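Local coordinates for acetyl-CoA hydrolase/transferase family protein (Porphyromonas gingivalis, PDB 2NVV), which probably hydrolyses acetyl-CoA or transfers its CoA to another carboxylate, as a zinc-containing member of the acetyl-CoA hydrolase/transferase family, at residues L108-R113 / P180-L185. Sequence-based numbering, arbitrary orientation.
Sequences LAQDLR and PARREL
Arg182 reaches from its loop to helix 108-113 and gives a side-chain hydrogen bond to Gln110, NH2 to OE1 at 2.9 Å. The bond is fairly straight, with an N-H...O angle of 162°; OE1 meets the edge of the guanidinium in its plane, while the donor sits somewhat tilted from the plane of the amide carbonyl. Long side chains are needed here, since the CA atoms of Gln110 and Arg182 remain 11.2 Å apart. With CG anti to the backbone N (chi1 -171°) and the chain extended through chi2, Arg182 crosses most of the gap before bending at chi3 to present its guanidinium edge. Glutamine suits the helix side because its amide can accept and donate at once: NE2 binds Asp111 OD1 at 3.2 Å, which helps fix the amide's rotation and leaves OE1 turned to the arginine. A weak hydrogen bond from Arg343 of the second subunit also reaches OE1, placing the contact close to the dimer interface.

Within the N-terminal family region, built round a parallel sheet with Rossmann-like character, the contact ties the short helix between strands 99-100 and 122-127 to the long loop that follows strand 154-160. It is away from the annotated CoA and zinc sites.

The two arginines converge on one carboxylate: Asp178 OD2 forms salt bridges with NH1 of both Arg113 and Arg182, which brings these nitrogens, both donors and not bonded to each other, to 3.5 Å. Their guanidinium planes are turned 70° from each other. Arg113 additionally pairs through NH2 with Glu175 and Glu334. Arginine fits both positions because its N-H groups point in several directions: in Arg182, NE serves Leu177 O while NH2 serves Gln110. One face of the Arg113 guanidinium lies against Gln110 CA, 3.7 Å from the plane.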
ATOM      1  N   LEU A 108     -10.914   3.076   7.745  1.00 14.86           N
ATOM      2  CA  LEU A 108     -11.796   4.028   8.440  1.00 14.86           C
ATOM      3  C   LEU A 108     -12.337   3.587   9.804  1.00 14.86           C
ATOM      4  O   LEU A 108     -12.378   4.377  10.752  1.00  6.44           O
ATOM      5  CB  LEU A 108     -12.973   4.423   7.539  1.00 14.86           C
ATOM      6  CG  LEU A 108     -13.956   5.440   8.138  1.00 14.86           C
ATOM      7  CD1 LEU A 108     -13.235   6.721   8.499  1.00 14.86           C
ATOM      8  CD2 LEU A 108     -15.054   5.731   7.146  1.00 14.86           C
ATOM      9  N   ALA A 109     -12.763   2.333   9.897  1.00  6.39           N
ATOM     10  CA  ALA A 109     -13.296   1.808  11.149  1.00  6.46           C
ATOM     11  C   ALA A 109     -12.315   1.877  12.319  1.00  6.68           C
ATOM     12  O   ALA A 109     -12.633   2.442  13.366  1.00  6.39           O
ATOM     13  CB  ALA A 109     -13.767   0.375  10.959  1.00  6.39           C
ATOM     14  N   GLN A 110     -11.128   1.307  12.153  1.00  6.39           N
ATOM     15  CA  GLN A 110     -10.163   1.323  13.239  1.00  6.39           C
ATOM     16  C   GLN A 110      -9.642   2.712  13.545  1.00  6.49           C
ATOM     17  O   GLN A 110      -9.400   3.045  14.705  1.00  6.39           O
ATOM     18  CB  GLN A 110      -8.981   0.393  12.946  1.00  6.39           C
ATOM     19  CG  GLN A 110      -8.226   0.720  11.692  1.00  6.39           C
ATOM     20  CD  GLN A 110      -6.844   0.080  11.654  1.00  6.39           C
ATOM     21  OE1 GLN A 110      -6.679  -1.096  11.973  1.00  6.39           O
ATOM     22  NE2 GLN A 110      -5.849   0.853  11.246  1.00  6.66           N
ATOM     23  N   ASP A 111      -9.463   3.526  12.514  1.00  6.39           N
ATOM     24  CA  ASP A 111      -8.954   4.879  12.705  1.00  6.52           C
ATOM     25  C   ASP A 111      -9.954   5.740  13.449  1.00  6.39           C
ATOM     26  O   ASP A 111      -9.592   6.743  14.063  1.00  6.50           O
ATOM     27  CB  ASP A 111      -8.599   5.505  11.357  1.00  7.65           C
ATOM     28  CG  ASP A 111      -7.292   4.974  10.801  1.00  7.46           C
ATOM     29  OD1 ASP A 111      -6.790   3.961  11.328  1.00  6.39           O
ATOM     30  OD2 ASP A 111      -6.763   5.563   9.834  1.00  9.68           O
ATOM     31  N   LEU A 112     -11.220   5.346  13.375  1.00  6.39           N
ATOM     32  CA  LEU A 112     -12.279   6.056  14.071  1.00  7.17           C
ATOM     33  C   LEU A 112     -12.122   5.690  15.536  1.00  6.39           C
ATOM     34  O   LEU A 112     -12.200   6.541  16.410  1.00  6.39           O
ATOM     35  CB  LEU A 112     -13.646   5.605  13.553  1.00  6.39           C
ATOM     36  CG  LEU A 112     -14.229   6.456  12.420  1.00  6.96           C
ATOM     37  CD1 LEU A 112     -15.425   5.750  11.781  1.00  6.39           C
ATOM     38  CD2 LEU A 112     -14.627   7.820  12.983  1.00  6.39           C
ATOM     39  N   ARG A 113     -11.889   4.406  15.792  1.00  6.74           N
ATOM     40  CA  ARG A 113     -11.708   3.911  17.144  1.00  6.39           C
ATOM     41  C   ARG A 113     -10.443   4.496  17.760  1.00  6.39           C
ATOM     42  O   ARG A 113     -10.409   4.776  18.953  1.00  7.15           O
ATOM     43  CB  ARG A 113     -11.649   2.381  17.142  1.00  6.90           C
ATOM     44  CG  ARG A 113     -12.916   1.714  16.616  1.00  7.05           C
ATOM     45  CD  ARG A 113     -13.007   0.269  17.072  1.00  6.39           C
ATOM     46  NE  ARG A 113     -11.916  -0.547  16.545  1.00  6.39           N
ATOM     47  CZ  ARG A 113     -11.941  -1.193  15.386  1.00  6.55           C
ATOM     48  NH1 ARG A 113     -10.883  -1.900  15.012  1.00  6.39           N
ATOM     49  NH2 ARG A 113     -13.021  -1.143  14.612  1.00  6.52           N
ATOM     50  N   PRO A 180      -2.471  -2.359  21.883  1.00  6.60           N
ATOM     51  CA  PRO A 180      -1.619  -3.529  21.656  1.00  6.68           C
ATOM     52  C   PRO A 180      -2.286  -4.875  21.941  1.00  6.39           C
ATOM     53  O   PRO A 180      -1.593  -5.865  22.149  1.00  6.54           O
ATOM     54  CB  PRO A 180      -0.468  -3.270  22.608  1.00  6.39           C
ATOM     55  CG  PRO A 180      -1.200  -2.729  23.814  1.00  6.39           C
ATOM     56  CD  PRO A 180      -2.203  -1.764  23.207  1.00  6.39           C
ATOM     57  N   ALA A 181      -3.615  -4.920  21.934  1.00  6.39           N
ATOM     58  CA  ALA A 181      -4.337  -6.152  22.245  1.00  6.39           C
ATOM     59  C   ALA A 181      -4.949  -6.918  21.070  1.00  6.82           C
ATOM     60  O   ALA A 181      -5.616  -7.921  21.266  1.00  6.46           O
ATOM     61  CB  ALA A 181      -5.424  -5.846  23.257  1.00  6.39           C
ATOM     62  N   ARG A 182      -4.711  -6.463  19.851  1.00  6.39           N
ATOM     63  CA  ARG A 182      -5.311  -7.128  18.712  1.00  6.39           C
ATOM     64  C   ARG A 182      -4.794  -8.527  18.436  1.00  6.39           C
ATOM     65  O   ARG A 182      -3.599  -8.788  18.517  1.00  6.39           O
ATOM     66  CB  ARG A 182      -5.165  -6.268  17.457  1.00  6.64           C
ATOM     67  CG  ARG A 182      -5.964  -6.797  16.280  1.00  6.39           C
ATOM     68  CD  ARG A 182      -6.008  -5.785  15.161  1.00  6.39           C
ATOM     69  NE  ARG A 182      -6.730  -4.570  15.526  1.00  6.39           N
ATOM     70  CZ  ARG A 182      -6.737  -3.459  14.791  1.00  6.39           C
ATOM     71  NH1 ARG A 182      -7.425  -2.398  15.200  1.00  6.47           N
ATOM     72  NH2 ARG A 182      -6.051  -3.398  13.651  1.00  6.39           N
ATOM     73  N   ARG A 183      -5.724  -9.427  18.125  1.00  6.45           N
ATOM     74  CA  ARG A 183      -5.413 -10.809  17.790  1.00  6.39           C
ATOM     75  C   ARG A 183      -5.565 -10.934  16.269  1.00  6.63           C
ATOM     76  O   ARG A 183      -5.849  -9.951  15.585  1.00  7.47           O
ATOM     77  CB  ARG A 183      -6.391 -11.756  18.482  1.00  6.39           C
ATOM     78  CG  ARG A 183      -6.434 -11.617  19.988  1.00  6.39           C
ATOM     79  CD  ARG A 183      -5.101 -11.932  20.615  1.00  6.39           C
ATOM     80  NE  ARG A 183      -4.719 -13.328  20.429  1.00  7.11           N
ATOM     81  CZ  ARG A 183      -3.552 -13.837  20.827  1.00  6.39           C
ATOM     82  NH1 ARG A 183      -2.658 -13.056  21.424  1.00  6.39           N
ATOM     83  NH2 ARG A 183      -3.286 -15.124  20.641  1.00  6.71           N
ATOM     84  N   GLU A 184      -5.386 -12.131  15.730  1.00  6.39           N
ATOM     85  CA  GLU A 184      -5.521 -12.300  14.292  1.00  6.83           C
ATOM     86  C   GLU A 184      -6.995 -12.306  13.895  1.00  6.39           C
ATOM     87  O   GLU A 184      -7.871 -12.530  14.728  1.00  6.91           O
ATOM     88  CB  GLU A 184      -4.837 -13.602  13.842  1.00  6.39           C
ATOM     89  CG  GLU A 184      -5.649 -14.888  14.009  1.00  6.76           C
ATOM     90  CD  GLU A 184      -5.873 -15.300  15.453  1.00  8.08           C
ATOM     91  OE1 GLU A 184      -5.132 -14.827  16.347  1.00  9.05           O
ATOM     92  OE2 GLU A 184      -6.788 -16.121  15.687  1.00  6.43           O
ATOM     93  N   LEU A 185      -7.263 -12.033  12.623  1.00  6.39           N
ATOM     94  CA  LEU A 185      -8.626 -12.045  12.097  1.00  6.39           C
ATOM     95  C   LEU A 185      -8.762 -13.444  11.492  1.00  6.39           C
ATOM     96  O   LEU A 185      -8.314 -13.692  10.384  1.00  6.70           O
ATOM     97  CB  LEU A 185      -8.770 -10.973  11.020  1.00  7.15           C
ATOM     98  CG  LEU A 185      -8.145  -9.618  11.350  1.00  6.82           C
ATOM     99  CD1 LEU A 185      -8.301  -8.714  10.158  1.00  6.39           C
ATOM    100  CD2 LEU A 185      -8.794  -9.015  12.584  1.00  6.39           C
TER